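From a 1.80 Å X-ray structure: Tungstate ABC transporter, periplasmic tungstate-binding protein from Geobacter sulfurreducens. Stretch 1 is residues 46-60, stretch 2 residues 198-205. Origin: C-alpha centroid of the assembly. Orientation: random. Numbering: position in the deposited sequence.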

# COMPACT_ATOMS: atom_id res chain seq x y z
N ALA A 46 11.95 1.29 0.96
CA ALA A 46 11.59 0.49 2.10
C ALA A 46 12.35 -0.84 2.03
O ALA A 46 12.87 -1.31 3.02
CB ALA A 46 10.04 0.29 2.20
N LEU A 47 12.49 -1.42 0.83
CA LEU A 47 13.25 -2.65 0.65
C LEU A 47 14.73 -2.34 0.73
O LEU A 47 15.43 -3.13 1.35
CB LEU A 47 12.84 -3.29 -0.65
CG LEU A 47 11.41 -3.81 -0.69
CD1 LEU A 47 10.93 -3.75 -2.14
CD2 LEU A 47 11.36 -5.22 -0.14
N LYS A 48 15.20 -1.19 0.19
CA LYS A 48 16.64 -0.84 0.26
C LYS A 48 17.12 -0.73 1.73
O LYS A 48 18.23 -1.15 2.07
CB LYS A 48 17.00 0.46 -0.48
CG LYS A 48 17.03 0.33 -1.94
CD LYS A 48 17.52 1.59 -2.57
CE LYS A 48 17.48 1.44 -4.12
NZ LYS A 48 18.59 0.57 -4.60
N LEU A 49 16.26 -0.21 2.59
CA LEU A 49 16.56 -0.08 4.00
C LEU A 49 16.74 -1.45 4.65
O LEU A 49 17.68 -1.66 5.41
CB LEU A 49 15.52 0.75 4.72
CG LEU A 49 15.55 2.27 4.47
CD1 LEU A 49 14.29 2.86 5.11
CD2 LEU A 49 16.88 2.86 5.03
N GLY A 50 15.91 -2.40 4.27
CA GLY A 50 16.02 -3.75 4.77
C GLY A 50 17.27 -4.45 4.18
O GLY A 50 17.95 -5.14 4.90
N GLU A 51 17.55 -4.21 2.90
CA GLU A 51 18.78 -4.72 2.19
C GLU A 51 20.04 -4.24 2.85
O GLU A 51 21.03 -4.91 2.79
CB GLU A 51 18.81 -4.36 0.72
CG GLU A 51 17.82 -5.14 -0.16
CD GLU A 51 17.86 -4.78 -1.63
OE1 GLU A 51 18.68 -3.90 -2.03
OE2 GLU A 51 17.05 -5.37 -2.40
N ALA A 52 19.99 -3.07 3.47
CA ALA A 52 21.13 -2.48 4.18
C ALA A 52 21.19 -2.86 5.67
O ALA A 52 22.15 -2.56 6.35
CB ALA A 52 21.10 -0.91 4.01
N GLY A 53 20.17 -3.52 6.19
CA GLY A 53 20.11 -3.87 7.62
C GLY A 53 19.75 -2.71 8.53
O GLY A 53 20.03 -2.78 9.73
N ASP A 54 19.20 -1.63 7.97
CA ASP A 54 18.91 -0.40 8.75
C ASP A 54 17.52 -0.44 9.35
O ASP A 54 17.17 0.47 10.10
CB ASP A 54 19.10 0.89 7.89
CG ASP A 54 20.56 1.27 7.73
OD1 ASP A 54 21.18 1.58 8.78
OD2 ASP A 54 21.14 1.26 6.60
N VAL A 55 16.71 -1.44 8.98
CA VAL A 55 15.49 -1.75 9.70
C VAL A 55 15.44 -3.23 10.05
O VAL A 55 16.22 -4.04 9.52
CB VAL A 55 14.24 -1.38 8.88
CG1 VAL A 55 14.18 0.17 8.69
CG2 VAL A 55 14.18 -2.16 7.50
N ASP A 56 14.51 -3.60 10.94
CA ASP A 56 14.38 -5.00 11.41
C ASP A 56 13.22 -5.78 10.73
O ASP A 56 13.21 -7.01 10.68
CB ASP A 56 14.16 -4.95 12.92
CG ASP A 56 15.18 -4.10 13.65
OD1 ASP A 56 16.39 -4.50 13.64
OD2 ASP A 56 14.77 -3.06 14.26
N VAL A 57 12.22 -5.02 10.25
CA VAL A 57 11.03 -5.56 9.60
C VAL A 57 10.66 -4.71 8.41
O VAL A 57 10.85 -3.49 8.45
CB VAL A 57 9.87 -5.55 10.62
CG1 VAL A 57 8.60 -6.12 10.00
CG2 VAL A 57 10.18 -6.38 11.76
N VAL A 58 10.16 -5.35 7.35
CA VAL A 58 9.67 -4.67 6.19
C VAL A 58 8.22 -5.01 6.03
O VAL A 58 7.88 -6.18 6.06
CB VAL A 58 10.52 -5.04 4.90
CG1 VAL A 58 9.94 -4.41 3.67
CG2 VAL A 58 11.98 -4.64 5.09
N PHE A 59 7.38 -4.00 5.77
CA PHE A 59 5.92 -4.22 5.61
C PHE A 59 5.43 -3.44 4.38
O PHE A 59 5.30 -2.20 4.41
CB PHE A 59 5.20 -3.78 6.88
CG PHE A 59 3.69 -3.90 6.82
CD1 PHE A 59 3.09 -5.07 6.55
CD2 PHE A 59 2.92 -2.83 7.06
CE1 PHE A 59 1.69 -5.21 6.58
CE2 PHE A 59 1.50 -2.94 7.08
CZ PHE A 59 0.92 -4.15 6.83
N VAL A 60 5.18 -4.15 3.31
CA VAL A 60 4.90 -3.51 2.03
C VAL A 60 3.89 -4.31 1.25
O VAL A 60 3.64 -5.46 1.55
CB VAL A 60 6.16 -3.36 1.15
CG1 VAL A 60 7.19 -2.34 1.78
CG2 VAL A 60 6.79 -4.70 0.85
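Stretch 2 (198-205) PYGIMAVN

Neighbouring strands of a sheet are held in register by their backbones, while the side chains decide what the pair can pack against. Residues 198-205 of this tungstate-binding protein illustrate the principle. From P198 to V204 the chain is an extended strand, and it runs antiparallel to strand 57-60, with 165° between their directions and a closest axial approach of 4.7 Å.

Hydrogen bonds fix the register. V58 and M202 form a reciprocal pair, V58 N to M202 O at 2.9 Å and M202 N to V58 O at 3.0 Å; V60 and G200 repeat the pattern, with V60 N to G200 O at 3.0 Å and G200 N to V60 O at 2.8 Å. Between these pairs F59 faces I201 without such bonds, their CA atoms 4.4 Å apart; beyond V58 and M202, V57 faces A203 in the same way.

V204, the residue with the largest covered area, extends the ladder: its N donates to D56 O at 3.0 Å in an almost straight bond. Its CA-to-CB bond points toward stretch 1, and the side chain, in the t rotamer, reaches the helix at G50, with V204 CG1 3.7 Å from G50 O. G50 has no side chain here; a CB at that position would clash with V58 CG2, 2.9 Å away.

M202, present as selenomethionine, covers the next largest area. Its CB lies on the same face of the sheet as V58 and V60, and its terminal methyl CE packs 3.7 Å from V58 CG1 and 4.0 Å from L47 CD2, thereby joining strand to helix.

F59 occupies the other face with V57 and I201. F59 CD1 lies 3.8 Å from I201 CB, and F59 CE1 lies 3.5 Å from Y199 CB. The F59 and Y199 rings are near parallel but slid apart, with centroids separated by 5.3 Å, so they barely overlap.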

# COMPACT_ATOMS: atom_id res chain seq x y z
N PRO A 198 -2.68 -8.57 -0.32
CA PRO A 198 -1.75 -9.32 0.45
C PRO A 198 -0.56 -8.51 0.79
O PRO A 198 0.48 -8.60 0.08
CB PRO A 198 -1.32 -10.42 -0.53
CG PRO A 198 -1.34 -9.66 -1.91
CD PRO A 198 -2.65 -8.92 -1.76
N TYR A 199 -0.64 -7.72 1.86
CA TYR A 199 0.57 -7.07 2.26
C TYR A 199 1.45 -8.17 2.65
O TYR A 199 0.96 -9.19 3.11
CB TYR A 199 0.40 -6.11 3.44
CG TYR A 199 -0.24 -4.83 3.02
CD1 TYR A 199 0.47 -3.62 3.00
CD2 TYR A 199 -1.56 -4.82 2.63
CE1 TYR A 199 -0.14 -2.45 2.59
CE2 TYR A 199 -2.17 -3.66 2.24
CZ TYR A 199 -1.46 -2.48 2.23
OH TYR A 199 -2.07 -1.35 1.83
N GLY A 200 2.75 -7.97 2.50
CA GLY A 200 3.74 -8.84 3.12
C GLY A 200 4.51 -8.18 4.27
O GLY A 200 4.92 -7.03 4.18
N ILE A 201 4.65 -8.91 5.37
CA ILE A 201 5.43 -8.51 6.52
C ILE A 201 6.56 -9.54 6.64
O ILE A 201 6.31 -10.74 6.55
CB ILE A 201 4.56 -8.33 7.82
CG1 ILE A 201 5.39 -7.58 8.86
CG2 ILE A 201 3.99 -9.69 8.36
CD1 ILE A 201 4.57 -7.04 10.07
N MSE A 202 7.80 -9.06 6.79
CA MSE A 202 9.01 -9.92 6.68
C MSE A 202 10.03 -9.42 7.67
O MSE A 202 10.12 -8.21 7.90
CB MSE A 202 9.63 -9.85 5.28
CG MSE A 202 8.73 -10.17 4.17
SE MSE A 202 9.50 -9.69 2.48
CE MSE A 202 9.45 -7.77 2.32
N ALA A 203 10.77 -10.34 8.26
CA ALA A 203 11.88 -10.05 9.15
C ALA A 203 13.15 -9.99 8.32
O ALA A 203 13.36 -10.82 7.39
CB ALA A 203 11.96 -11.10 10.26
N VAL A 204 13.99 -8.99 8.63
CA VAL A 204 15.31 -8.81 8.04
C VAL A 204 16.19 -9.94 8.61
O VAL A 204 16.18 -10.22 9.83
CB VAL A 204 15.90 -7.45 8.34
CG1 VAL A 204 17.34 -7.36 7.82
CG2 VAL A 204 15.04 -6.36 7.65
N ASN A 205 16.90 -10.61 7.72
CA ASN A 205 17.62 -11.86 8.07
C ASN A 205 18.85 -11.62 8.93
O ASN A 205 19.81 -11.03 8.47
CB ASN A 205 17.99 -12.57 6.78
CG ASN A 205 18.55 -13.91 6.99
OD1 ASN A 205 18.75 -14.33 8.12
ND2 ASN A 205 18.87 -14.59 5.91